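Local coordinates for putative uncharacterized protein (Archaeoglobus fulgidus, PDB 4KPP) that probably exchanges protons for calcium ions across the membrane, as an archaeal member of the sodium/calcium exchanger family, at residues Pro77-Asp82 against Trp286-Gly291; Ala100-Thr105 against Leu244-Ile249; Gly106-Leu111 against Ser280-Gln285. All coordinates share one frame; numbering follows the deposited sequence.

Contact 1 of 3, residues Pro77-Asp82 against Trp286-Gly291; sequences PEYAVD and WTLLIG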
ATOM      1  N   PRO A  77      -1.598  -1.221   8.155  1.00 28.63           N
ATOM      2  CA  PRO A  77      -2.594  -0.224   8.567  1.00 28.81           C
ATOM      3  C   PRO A  77      -3.612   0.105   7.474  1.00 27.72           C
ATOM      4  O   PRO A  77      -4.765   0.402   7.785  1.00 28.36           O
ATOM      5  CB  PRO A  77      -1.740   1.006   8.869  1.00 29.87           C
ATOM      6  CG  PRO A  77      -0.445   0.453   9.312  1.00 26.54           C
ATOM      7  CD  PRO A  77      -0.229  -0.782   8.491  1.00 26.69           C
ATOM      8  N   GLU A  78      -3.198   0.044   6.215  1.00 24.39           N
ATOM      9  CA  GLU A  78      -4.127   0.315   5.127  1.00 24.82           C
ATOM     10  C   GLU A  78      -5.184  -0.781   5.024  1.00 23.09           C
ATOM     11  O   GLU A  78      -6.363  -0.500   4.800  1.00 21.31           O
ATOM     12  CB  GLU A  78      -3.391   0.481   3.795  1.00 21.48           C
ATOM     13  CG  GLU A  78      -4.308   0.473   2.575  1.00 21.35           C
ATOM     14  CD  GLU A  78      -5.406   1.534   2.634  1.00 27.08           C
ATOM     15  OE1 GLU A  78      -6.464   1.331   1.998  1.00 28.01           O
ATOM     16  OE2 GLU A  78      -5.214   2.572   3.300  1.00 22.63           O
ATOM     17  N   TYR A  79      -4.760  -2.029   5.192  1.00 19.23           N
ATOM     18  CA  TYR A  79      -5.693  -3.147   5.159  1.00 24.04           C
ATOM     19  C   TYR A  79      -6.662  -3.089   6.332  1.00 27.05           C
ATOM     20  O   TYR A  79      -7.835  -3.433   6.194  1.00 32.02           O
ATOM     21  CB  TYR A  79      -4.947  -4.485   5.141  1.00 23.09           C
ATOM     22  CG  TYR A  79      -4.397  -4.835   3.781  1.00 23.71           C
ATOM     23  CD1 TYR A  79      -3.267  -4.197   3.285  1.00 20.81           C
ATOM     24  CD2 TYR A  79      -5.011  -5.796   2.989  1.00 21.43           C
ATOM     25  CE1 TYR A  79      -2.765  -4.506   2.039  1.00 18.19           C
ATOM     26  CE2 TYR A  79      -4.515  -6.114   1.741  1.00 19.24           C
ATOM     27  CZ  TYR A  79      -3.391  -5.468   1.272  1.00 19.21           C
ATOM     28  OH  TYR A  79      -2.890  -5.776   0.029  1.00 20.30           O
ATOM     29  N   ALA A  80      -6.169  -2.639   7.481  1.00 28.45           N
ATOM     30  CA  ALA A  80      -6.988  -2.585   8.686  1.00 28.55           C
ATOM     31  C   ALA A  80      -8.010  -1.454   8.630  1.00 24.66           C
ATOM     32  O   ALA A  80      -9.164  -1.638   9.010  1.00 23.99           O
ATOM     33  CB  ALA A  80      -6.111  -2.453   9.916  1.00 29.79           C
ATOM     34  N   VAL A  81      -7.580  -0.289   8.155  1.00 19.50           N
ATOM     35  CA  VAL A  81      -8.476   0.855   8.010  1.00 20.75           C
ATOM     36  C   VAL A  81      -9.507   0.619   6.908  1.00 25.13           C
ATOM     37  O   VAL A  81     -10.703   0.840   7.108  1.00 24.84           O
ATOM     38  CB  VAL A  81      -7.699   2.161   7.724  1.00 21.21           C
ATOM     39  CG1 VAL A  81      -8.657   3.288   7.350  1.00 17.17           C
ATOM     40  CG2 VAL A  81      -6.851   2.553   8.927  1.00 19.58           C
ATOM     41  N   ASP A  82      -9.047   0.161   5.747  1.00 23.39           N
ATOM     42  CA  ASP A  82      -9.959  -0.115   4.645  1.00 20.79           C
ATOM     43  C   ASP A  82     -10.850  -1.300   4.991  1.00 21.85           C
ATOM     44  O   ASP A  82     -12.018  -1.349   4.603  1.00 21.44           O
ATOM     45  CB  ASP A  82      -9.187  -0.399   3.359  1.00 20.97           C
ATOM     46  CG  ASP A  82     -10.019  -0.154   2.116  1.00 24.51           C
ATOM     47  OD1 ASP A  82     -11.219   0.175   2.251  1.00 21.34           O
ATOM     48  OD2 ASP A  82      -9.474  -0.297   1.001  1.00 24.57           O
ATOM     49  N   TRP A 286      -3.332  -3.355  -5.140  1.00 21.01           N
ATOM     50  CA  TRP A 286      -4.103  -3.342  -6.376  1.00 25.22           C
ATOM     51  C   TRP A 286      -4.579  -4.753  -6.714  1.00 28.48           C
ATOM     52  O   TRP A 286      -5.109  -4.998  -7.796  1.00 29.95           O
ATOM     53  CB  TRP A 286      -3.258  -2.745  -7.507  1.00 22.54           C
ATOM     54  CG  TRP A 286      -4.004  -2.360  -8.753  1.00 22.02           C
ATOM     55  CD1 TRP A 286      -3.644  -2.651 -10.038  1.00 22.64           C
ATOM     56  CD2 TRP A 286      -5.221  -1.602  -8.840  1.00 22.45           C
ATOM     57  NE1 TRP A 286      -4.559  -2.128 -10.917  1.00 23.71           N
ATOM     58  CE2 TRP A 286      -5.538  -1.481 -10.209  1.00 21.15           C
ATOM     59  CE3 TRP A 286      -6.074  -1.018  -7.898  1.00 22.04           C
ATOM     60  CZ2 TRP A 286      -6.668  -0.801 -10.657  1.00 20.94           C
ATOM     61  CZ3 TRP A 286      -7.198  -0.345  -8.347  1.00 23.14           C
ATOM     62  CH2 TRP A 286      -7.483  -0.242  -9.713  1.00 24.25           C
ATOM     63  N   THR A 287      -4.390  -5.674  -5.771  1.00 29.40           N
ATOM     64  CA  THR A 287      -4.857  -7.053  -5.913  1.00 28.18           C
ATOM     65  C   THR A 287      -5.514  -7.559  -4.628  1.00 27.35           C
ATOM     66  O   THR A 287      -6.740  -7.613  -4.530  1.00 24.27           O
ATOM     67  CB  THR A 287      -3.718  -8.025  -6.318  1.00 25.21           C
ATOM     68  OG1 THR A 287      -2.620  -7.902  -5.403  1.00 21.58           O
ATOM     69  CG2 THR A 287      -3.233  -7.733  -7.738  1.00 24.88           C
ATOM     70  N   LEU A 288      -4.687  -7.923  -3.649  1.00 24.99           N
ATOM     71  CA  LEU A 288      -5.166  -8.458  -2.375  1.00 24.44           C
ATOM     72  C   LEU A 288      -6.134  -7.517  -1.656  1.00 27.84           C
ATOM     73  O   LEU A 288      -7.122  -7.963  -1.068  1.00 29.27           O
ATOM     74  CB  LEU A 288      -3.987  -8.797  -1.455  1.00 23.69           C
ATOM     75  CG  LEU A 288      -4.351  -9.430  -0.108  1.00 26.42           C
ATOM     76  CD1 LEU A 288      -4.908 -10.840  -0.290  1.00 25.39           C
ATOM     77  CD2 LEU A 288      -3.158  -9.437   0.836  1.00 29.25           C
ATOM     78  N   LEU A 289      -5.847  -6.219  -1.707  1.00 24.52           N
ATOM     79  CA  LEU A 289      -6.668  -5.221  -1.032  1.00 22.15           C
ATOM     80  C   LEU A 289      -8.089  -5.203  -1.587  1.00 24.82           C
ATOM     81  O   LEU A 289      -9.058  -5.162  -0.829  1.00 25.92           O
ATOM     82  CB  LEU A 289      -6.047  -3.832  -1.173  1.00 19.06           C
ATOM     83  CG  LEU A 289      -6.091  -2.899   0.043  1.00 21.96           C
ATOM     84  CD1 LEU A 289      -6.103  -1.437  -0.394  1.00 19.12           C
ATOM     85  CD2 LEU A 289      -7.263  -3.195   0.972  1.00 19.90           C
ATOM     86  N   ILE A 290      -8.207  -5.222  -2.911  1.00 25.60           N
ATOM     87  CA  ILE A 290      -9.516  -5.200  -3.551  1.00 28.98           C
ATOM     88  C   ILE A 290     -10.314  -6.441  -3.168  1.00 27.34           C
ATOM     89  O   ILE A 290     -11.489  -6.350  -2.820  1.00 28.22           O
ATOM     90  CB  ILE A 290      -9.404  -5.118  -5.082  1.00 29.10           C
ATOM     91  CG1 ILE A 290      -8.384  -4.051  -5.486  1.00 28.34           C
ATOM     92  CG2 ILE A 290     -10.771  -4.838  -5.699  1.00 29.28           C
ATOM     93  CD1 ILE A 290      -8.216  -3.891  -6.983  1.00 28.17           C
ATOM     94  N   GLY A 291      -9.664  -7.599  -3.230  1.00 25.77           N
ATOM     95  CA  GLY A 291     -10.290  -8.840  -2.823  1.00 25.71           C
ATOM     96  C   GLY A 291     -10.715  -8.809  -1.368  1.00 29.15           C
ATOM     97  O   GLY A 291     -11.796  -9.284  -1.018  1.00 28.85           O
TER
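Tyr79 lays its ring across the side chain of Leu289, whose CG sits over one face, 4.0 Å from the ring centroid and only 15° off the ring normal. This is a CH-pi contact, offset toward the rim and nearest CZ and CE2. The first torsion of Tyr79 sets CG anti to its carbonyl carbon (chi1 -78°), and the far end of the ring comes nearer the other segment, with CE2 3.6 Å from Leu289 CA. At the same corner, CD2 of Leu288 lies 3.7 Å from CE2, and CB of Leu288 is 3.5 Å from the tyrosine OH. A tyrosine suits this place because its ring packs on two leucines while its hydroxyl still finds a polar mate, hydrogen bonding with OD1 of Asn284. Residues 77-82 belong to helix 76-91 in the first family region of the exchanger, and 286-291 to the second, where the membrane-embedded chain breaks at Trp286 and Thr287 between helices 271-285 and 288-299. Leu288 and Leu289 thus stand in the first turn of the new helix. The branched end of Leu289 reaches past the ring to the carboxylates: CD1 lies 3.7 Å from Glu78 OE1, the side chains crossing at about a right angle. CG of Glu78 sits beside that same methyl, and a bend at the second torsion (chi2 56°) places CD, from which OE1 comes to it. CD2 of Leu289 lies 3.6 Å from Asp82 OD2, the two methyls of the leucine meeting the two carboxylates by packing alone.

Contact 2 of 3, residues Ala100-Thr105 against Leu244-Ile249; sequences ATANMT and LAVQWI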
ATOM      1  N   ALA A 100     -15.374   2.333   1.488  1.00 25.20           N
ATOM      2  CA  ALA A 100     -14.494   1.187   1.295  1.00 25.82           C
ATOM      3  C   ALA A 100     -13.734   1.295  -0.017  1.00 23.32           C
ATOM      4  O   ALA A 100     -12.532   1.029  -0.075  1.00 21.89           O
ATOM      5  CB  ALA A 100     -15.288  -0.115   1.346  1.00 28.23           C
ATOM      6  N   THR A 101     -14.436   1.697  -1.069  1.00 23.90           N
ATOM      7  CA  THR A 101     -13.818   1.810  -2.385  1.00 24.50           C
ATOM      8  C   THR A 101     -13.023   3.105  -2.522  1.00 23.14           C
ATOM      9  O   THR A 101     -11.949   3.122  -3.122  1.00 25.29           O
ATOM     10  CB  THR A 101     -14.855   1.703  -3.511  1.00 26.75           C
ATOM     11  OG1 THR A 101     -15.634   0.515  -3.325  1.00 27.92           O
ATOM     12  CG2 THR A 101     -14.157   1.643  -4.861  1.00 27.36           C
ATOM     13  N   ALA A 102     -13.550   4.184  -1.950  1.00 22.07           N
ATOM     14  CA  ALA A 102     -12.865   5.474  -1.963  1.00 22.31           C
ATOM     15  C   ALA A 102     -11.520   5.404  -1.243  1.00 20.24           C
ATOM     16  O   ALA A 102     -10.536   5.979  -1.701  1.00 25.41           O
ATOM     17  CB  ALA A 102     -13.745   6.556  -1.348  1.00 25.01           C
ATOM     18  N   ASN A 103     -11.483   4.702  -0.114  1.00 19.18           N
ATOM     19  CA  ASN A 103     -10.247   4.551   0.652  1.00 21.22           C
ATOM     20  C   ASN A 103      -9.217   3.710  -0.097  1.00 24.27           C
ATOM     21  O   ASN A 103      -8.020   3.997  -0.071  1.00 26.28           O
ATOM     22  CB  ASN A 103     -10.538   3.941   2.026  1.00 20.18           C
ATOM     23  CG  ASN A 103      -9.297   3.831   2.891  1.00 23.37           C
ATOM     24  OD1 ASN A 103      -8.645   2.787   2.931  1.00 24.32           O
ATOM     25  ND2 ASN A 103      -8.965   4.912   3.589  1.00 24.24           N
ATOM     26  N   MET A 104      -9.700   2.673  -0.769  1.00 22.37           N
ATOM     27  CA  MET A 104      -8.846   1.779  -1.538  1.00 18.90           C
ATOM     28  C   MET A 104      -8.225   2.495  -2.736  1.00 19.98           C
ATOM     29  O   MET A 104      -7.031   2.356  -3.010  1.00 21.62           O
ATOM     30  CB  MET A 104      -9.664   0.582  -2.018  1.00 20.22           C
ATOM     31  CG  MET A 104      -8.845  -0.545  -2.607  1.00 24.14           C
ATOM     32  SD  MET A 104      -9.388  -0.947  -4.276  1.00 55.00           S
ATOM     33  CE  MET A 104      -8.578   0.332  -5.197  1.00 13.20           C
ATOM     34  N   THR A 105      -9.046   3.248  -3.460  1.00 20.29           N
ATOM     35  CA  THR A 105      -8.576   3.980  -4.630  1.00 22.47           C
ATOM     36  C   THR A 105      -7.650   5.115  -4.206  1.00 23.76           C
ATOM     37  O   THR A 105      -6.663   5.416  -4.884  1.00 23.43           O
ATOM     38  CB  THR A 105      -9.748   4.539  -5.459  1.00 26.16           C
ATOM     39  OG1 THR A 105     -10.620   5.294  -4.609  1.00 29.88           O
ATOM     40  CG2 THR A 105     -10.536   3.403  -6.108  1.00 23.83           C
ATOM     41  N   LEU A 244     -13.001  13.327   1.321  1.00 32.28           N
ATOM     42  CA  LEU A 244     -11.625  13.797   1.291  1.00 35.72           C
ATOM     43  C   LEU A 244     -10.813  13.163   2.422  1.00 34.44           C
ATOM     44  O   LEU A 244      -9.639  12.834   2.248  1.00 36.40           O
ATOM     45  CB  LEU A 244     -11.578  15.321   1.381  1.00 42.22           C
ATOM     46  CG  LEU A 244     -12.319  16.088   0.279  1.00 46.81           C
ATOM     47  CD1 LEU A 244     -12.222  17.588   0.511  1.00 47.33           C
ATOM     48  CD2 LEU A 244     -11.797  15.721  -1.109  1.00 45.29           C
ATOM     49  N   ALA A 245     -11.449  12.986   3.575  1.00 29.32           N
ATOM     50  CA  ALA A 245     -10.798  12.365   4.723  1.00 28.49           C
ATOM     51  C   ALA A 245     -10.580  10.872   4.481  1.00 26.52           C
ATOM     52  O   ALA A 245      -9.488  10.352   4.693  1.00 24.92           O
ATOM     53  CB  ALA A 245     -11.624  12.588   5.987  1.00 25.48           C
ATOM     54  N   VAL A 246     -11.630  10.197   4.028  1.00 27.15           N
ATOM     55  CA  VAL A 246     -11.586   8.766   3.740  1.00 26.53           C
ATOM     56  C   VAL A 246     -10.590   8.429   2.632  1.00 26.39           C
ATOM     57  O   VAL A 246      -9.852   7.445   2.719  1.00 22.84           O
ATOM     58  CB  VAL A 246     -12.988   8.240   3.344  1.00 26.63           C
ATOM     59  CG1 VAL A 246     -12.901   6.828   2.772  1.00 29.81           C
ATOM     60  CG2 VAL A 246     -13.925   8.282   4.537  1.00 20.59           C
ATOM     61  N   GLN A 247     -10.555   9.265   1.602  1.00 29.93           N
ATOM     62  CA  GLN A 247      -9.759   8.977   0.415  1.00 26.72           C
ATOM     63  C   GLN A 247      -8.322   9.477   0.508  1.00 28.67           C
ATOM     64  O   GLN A 247      -7.403   8.831   0.001  1.00 30.16           O
ATOM     65  CB  GLN A 247     -10.436   9.567  -0.822  1.00 29.31           C
ATOM     66  CG  GLN A 247      -9.878   9.080  -2.138  1.00 37.81           C
ATOM     67  CD  GLN A 247     -10.787   9.409  -3.306  1.00 38.81           C
ATOM     68  OE1 GLN A 247     -10.922   8.620  -4.239  1.00 42.49           O
ATOM     69  NE2 GLN A 247     -11.414  10.578  -3.262  1.00 33.38           N
ATOM     70  N   TRP A 248      -8.118  10.622   1.153  1.00 26.11           N
ATOM     71  CA  TRP A 248      -6.799  11.251   1.132  1.00 26.92           C
ATOM     72  C   TRP A 248      -6.082  11.302   2.479  1.00 27.20           C
ATOM     73  O   TRP A 248      -4.877  11.055   2.551  1.00 30.17           O
ATOM     74  CB  TRP A 248      -6.874  12.648   0.508  1.00 27.68           C
ATOM     75  CG  TRP A 248      -7.518  12.652  -0.846  1.00 28.52           C
ATOM     76  CD1 TRP A 248      -8.624  13.355  -1.224  1.00 28.08           C
ATOM     77  CD2 TRP A 248      -7.106  11.904  -2.000  1.00 24.73           C
ATOM     78  NE1 TRP A 248      -8.920  13.101  -2.538  1.00 28.33           N
ATOM     79  CE2 TRP A 248      -8.004  12.214  -3.038  1.00 25.35           C
ATOM     80  CE3 TRP A 248      -6.061  11.011  -2.256  1.00 25.53           C
ATOM     81  CZ2 TRP A 248      -7.892  11.660  -4.314  1.00 26.51           C
ATOM     82  CZ3 TRP A 248      -5.952  10.461  -3.525  1.00 27.17           C
ATOM     83  CH2 TRP A 248      -6.860  10.789  -4.537  1.00 26.14           C
ATOM     84  N   ILE A 249      -6.811  11.621   3.542  1.00 24.91           N
ATOM     85  CA  ILE A 249      -6.185  11.747   4.854  1.00 27.66           C
ATOM     86  C   ILE A 249      -5.889  10.389   5.482  1.00 27.21           C
ATOM     87  O   ILE A 249      -4.783  10.154   5.962  1.00 31.37           O
ATOM     88  CB  ILE A 249      -7.023  12.606   5.818  1.00 31.75           C
ATOM     89  CG1 ILE A 249      -7.217  14.009   5.241  1.00 33.24           C
ATOM     90  CG2 ILE A 249      -6.345  12.698   7.176  1.00 33.71           C
ATOM     91  CD1 ILE A 249      -8.015  14.929   6.139  1.00 38.58           C
TER
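Asn103 hands its amide ND2 to the backbone O of Val246, in a hydrogen bond that joins the two segments, 2.8 Å long with an N-H...O angle of 149°. The donor lies in the plane of the carbonyl, while the acceptor is tilted somewhat from the amide plane of the asparagine. CG of Asn103 is anti to its backbone N (chi1 -177°), and its CB stands 3.8 Å from CG1 of Val246. That valine methyl is likewise anti to its own backbone N; it also touches Ala102 CB at 4.2 Å. Ala102 suits the spot by being small, its CB meeting the valine while its O lies against Gln247. The backbones come close, Asn103 CA being 4.5 Å from Gln247 CA. Gln247, with CG anti to the backbone N and an extended chain beyond, brings CG 3.2 Å from Ala102 O. The same CG lies over the centre of the Trp248 ring. Thr105 carries OG1 in the crowded position between its backbone N and carbonyl carbon, from which it reaches back to Thr101 O at 2.9 Å and Ala102 O at 3.0 Å. The segments run in the same general direction, inclined at 27°, the short axes approaching to 7.5 Å, and residues 245-249 form a wider pi-type turn. Buried inside the transporter, this pairing of helices 96-127 and 242-267 has helix 76-91 beside it, through Asp82 and Phe85 at Asn103, while helix 311-331 touches Ala102 through Gln313 and Thr105 through Thr320.

Contact 3 of 3, residues Gly106-Leu111 against Ser280-Gln285; sequences GANRLL and SSKVNQ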
ATOM      1  N   GLY A 106      -7.971   5.736  -3.076  1.00 21.77           N
ATOM      2  CA  GLY A 106      -7.124   6.771  -2.518  1.00 21.75           C
ATOM      3  C   GLY A 106      -5.744   6.235  -2.196  1.00 22.11           C
ATOM      4  O   GLY A 106      -4.732   6.848  -2.544  1.00 23.75           O
ATOM      5  N   ALA A 107      -5.706   5.081  -1.538  1.00 17.93           N
ATOM      6  CA  ALA A 107      -4.444   4.453  -1.168  1.00 19.33           C
ATOM      7  C   ALA A 107      -3.584   4.177  -2.398  1.00 22.73           C
ATOM      8  O   ALA A 107      -2.403   4.523  -2.423  1.00 22.18           O
ATOM      9  CB  ALA A 107      -4.693   3.172  -0.381  1.00 16.49           C
ATOM     10  N   ASN A 108      -4.190   3.571  -3.418  1.00 23.08           N
ATOM     11  CA  ASN A 108      -3.486   3.243  -4.655  1.00 18.94           C
ATOM     12  C   ASN A 108      -2.935   4.456  -5.387  1.00 16.97           C
ATOM     13  O   ASN A 108      -1.771   4.473  -5.778  1.00 19.38           O
ATOM     14  CB  ASN A 108      -4.392   2.450  -5.603  1.00 17.96           C
ATOM     15  CG  ASN A 108      -4.418   0.974  -5.281  1.00 15.97           C
ATOM     16  OD1 ASN A 108      -3.642   0.194  -5.829  1.00 23.05           O
ATOM     17  ND2 ASN A 108      -5.307   0.584  -4.382  1.00 14.76           N
ATOM     18  N   ARG A 109      -3.775   5.466  -5.579  1.00 20.79           N
ATOM     19  CA  ARG A 109      -3.379   6.641  -6.347  1.00 23.44           C
ATOM     20  C   ARG A 109      -2.360   7.505  -5.609  1.00 25.42           C
ATOM     21  O   ARG A 109      -1.463   8.086  -6.227  1.00 32.57           O
ATOM     22  CB  ARG A 109      -4.604   7.460  -6.770  1.00 24.00           C
ATOM     23  CG  ARG A 109      -5.565   6.688  -7.667  1.00 22.30           C
ATOM     24  CD  ARG A 109      -6.202   7.579  -8.728  1.00 21.07           C
ATOM     25  NE  ARG A 109      -6.990   8.661  -8.143  1.00 23.70           N
ATOM     26  CZ  ARG A 109      -8.264   8.547  -7.783  1.00 20.57           C
ATOM     27  NH1 ARG A 109      -8.899   7.395  -7.941  1.00 23.56           N
ATOM     28  NH2 ARG A 109      -8.900   9.585  -7.260  1.00 18.73           N
ATOM     29  N   LEU A 110      -2.492   7.573  -4.289  1.00 24.21           N
ATOM     30  CA  LEU A 110      -1.548   8.314  -3.462  1.00 31.31           C
ATOM     31  C   LEU A 110      -0.177   7.656  -3.510  1.00 29.31           C
ATOM     32  O   LEU A 110       0.850   8.331  -3.510  1.00 31.03           O
ATOM     33  CB  LEU A 110      -2.035   8.366  -2.015  1.00 36.69           C
ATOM     34  CG  LEU A 110      -1.204   9.190  -1.032  1.00 39.19           C
ATOM     35  CD1 LEU A 110      -1.694  10.633  -0.988  1.00 39.27           C
ATOM     36  CD2 LEU A 110      -1.219   8.557   0.353  1.00 38.05           C
ATOM     37  N   LEU A 111      -0.176   6.328  -3.553  1.00 24.01           N
ATOM     38  CA  LEU A 111       1.058   5.556  -3.555  1.00 25.05           C
ATOM     39  C   LEU A 111       1.888   5.871  -4.795  1.00 24.86           C
ATOM     40  O   LEU A 111       3.100   6.053  -4.718  1.00 27.59           O
ATOM     41  CB  LEU A 111       0.728   4.067  -3.530  1.00 24.97           C
ATOM     42  CG  LEU A 111       1.635   3.086  -2.790  1.00 26.28           C
ATOM     43  CD1 LEU A 111       1.587   1.744  -3.501  1.00 24.17           C
ATOM     44  CD2 LEU A 111       3.073   3.581  -2.636  1.00 25.12           C
ATOM     45  N   SER A 280       6.040  -3.324  -5.414  1.00 25.96           N
ATOM     46  CA  SER A 280       5.396  -4.525  -4.887  1.00 25.97           C
ATOM     47  C   SER A 280       4.222  -4.182  -3.971  1.00 21.83           C
ATOM     48  O   SER A 280       3.230  -4.904  -3.929  1.00 24.27           O
ATOM     49  CB  SER A 280       6.406  -5.402  -4.140  1.00 25.31           C
ATOM     50  OG  SER A 280       5.771  -6.542  -3.587  1.00 27.85           O
ATOM     51  N   SER A 281       4.344  -3.082  -3.236  1.00 17.54           N
ATOM     52  CA  SER A 281       3.261  -2.617  -2.377  1.00 18.52           C
ATOM     53  C   SER A 281       2.068  -2.191  -3.222  1.00 22.01           C
ATOM     54  O   SER A 281       0.914  -2.387  -2.828  1.00 18.81           O
ATOM     55  CB  SER A 281       3.722  -1.454  -1.500  1.00 19.97           C
ATOM     56  OG  SER A 281       2.652  -0.951  -0.721  1.00 24.66           O
ATOM     57  N   LYS A 282       2.353  -1.597  -4.378  1.00 22.16           N
ATOM     58  CA  LYS A 282       1.307  -1.283  -5.344  1.00 21.85           C
ATOM     59  C   LYS A 282       0.622  -2.565  -5.790  1.00 19.52           C
ATOM     60  O   LYS A 282      -0.594  -2.601  -5.926  1.00 20.96           O
ATOM     61  CB  LYS A 282       1.873  -0.515  -6.545  1.00 23.68           C
ATOM     62  CG  LYS A 282       0.950  -0.447  -7.765  1.00 19.62           C
ATOM     63  CD  LYS A 282      -0.367   0.267  -7.476  1.00 17.66           C
ATOM     64  CE  LYS A 282      -1.294   0.178  -8.686  1.00 22.79           C
ATOM     65  NZ  LYS A 282      -2.634   0.789  -8.453  1.00 25.73           N
ATOM     66  N   VAL A 283       1.400  -3.625  -5.991  1.00 20.38           N
ATOM     67  CA  VAL A 283       0.841  -4.904  -6.424  1.00 23.95           C
ATOM     68  C   VAL A 283      -0.207  -5.440  -5.445  1.00 24.66           C
ATOM     69  O   VAL A 283      -1.329  -5.743  -5.852  1.00 24.00           O
ATOM     70  CB  VAL A 283       1.938  -5.976  -6.658  1.00 19.93           C
ATOM     71  CG1 VAL A 283       1.313  -7.308  -7.064  1.00 14.59           C
ATOM     72  CG2 VAL A 283       2.919  -5.509  -7.716  1.00 16.62           C
ATOM     73  N   ASN A 284       0.142  -5.550  -4.163  1.00 23.08           N
ATOM     74  CA  ASN A 284      -0.816  -6.094  -3.195  1.00 22.35           C
ATOM     75  C   ASN A 284      -2.031  -5.192  -2.977  1.00 23.93           C
ATOM     76  O   ASN A 284      -3.155  -5.677  -2.822  1.00 22.41           O
ATOM     77  CB  ASN A 284      -0.158  -6.495  -1.860  1.00 20.90           C
ATOM     78  CG  ASN A 284       0.173  -5.308  -0.972  1.00 19.36           C
ATOM     79  OD1 ASN A 284      -0.714  -4.689  -0.385  1.00 20.67           O
ATOM     80  ND2 ASN A 284       1.460  -5.011  -0.838  1.00 16.83           N
ATOM     81  N   GLN A 285      -1.809  -3.882  -2.987  1.00 22.77           N
ATOM     82  CA  GLN A 285      -2.906  -2.941  -2.789  1.00 24.13           C
ATOM     83  C   GLN A 285      -3.835  -2.892  -4.001  1.00 22.88           C
ATOM     84  O   GLN A 285      -4.986  -2.466  -3.901  1.00 21.64           O
ATOM     85  CB  GLN A 285      -2.380  -1.548  -2.429  1.00 23.44           C
ATOM     86  CG  GLN A 285      -1.727  -1.506  -1.052  1.00 29.72           C
ATOM     87  CD  GLN A 285      -1.235  -0.129  -0.663  1.00 32.48           C
ATOM     88  OE1 GLN A 285      -2.024   0.753  -0.333  1.00 39.38           O
ATOM     89  NE2 GLN A 285       0.080   0.060  -0.692  1.00 31.85           N
TER
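Lys282 and Asn108 meet at about a right angle, and the lysine can be traced outward atom by atom. Its CB lies 3.8 Å from CD1 of Leu111. CG is anti to the backbone N, and a bend at the next torsion (chi2 62°) places CD 3.7 Å from Asn108 OD1. CE keeps much the same spacing from that oxygen, and NZ closes on it with a 2.9 Å hydrogen bond, the donor tilted from the carbonyl plane. NZ also bonds to Ser324 OG, and the lysine makes a cation-pi contact with Trp286; several partners thus surround the amine, which would probably help to stabilise it if protonated. The other half of the asparagine amide is used as fully: ND2 donates to Gln285 O at 3.1 Å, nearly straight at 164° and in its own amide plane, although it stands above the plane of that carbonyl. ND2 bonds to Met104 O as well. Asparagine suits the place because one short side chain offers both an acceptor and a donor. An alanine here would probably leave Lys282 NZ, Gln285 O and Met104 O without these mates, the lysine tip keeping Ser324. Leu111 CD1 packs against the Lys282 backbone, 3.5 Å from its N, and against Gln285 NE2. That NE2 is fixed by Ser281 OG, 2.8 Å away, and by Glu255 OE2, while OE1 of Gln285 rests 3.6 Å from Ala107 CB. Helices 96-127 and 271-285 run antiparallel, the short axes approaching to 10.0 Å, close to the centre of the chain; helix 242-267 flanks Leu111 through Glu255 and Glu258, and helix 138-152 meets Lys282 through Leu145.

How the contacts relate
From the N terminus the chain first passes 77-82 on helix 76-91, then 100-105 and 106-111, adjoining stretches of helix 96-127. More than a hundred residues later, 244-249 returns to 100-105 and closes contact 2. Next, 280-285 closes contact 3 on 106-111, and 286-291, directly after it, closes contact 1. Contact 1 therefore encloses both others, whereas contacts 2 and 3 cross, their segments alternating along the chain. Together they join two successive helices of the first family region to three of the second. Trp286 CB packs on Asn108 OD1 between contacts 1 and 3, Asp82 packs on Met104 between contacts 1 and 2, and Trp248 packs on Arg109 between contacts 2 and 3.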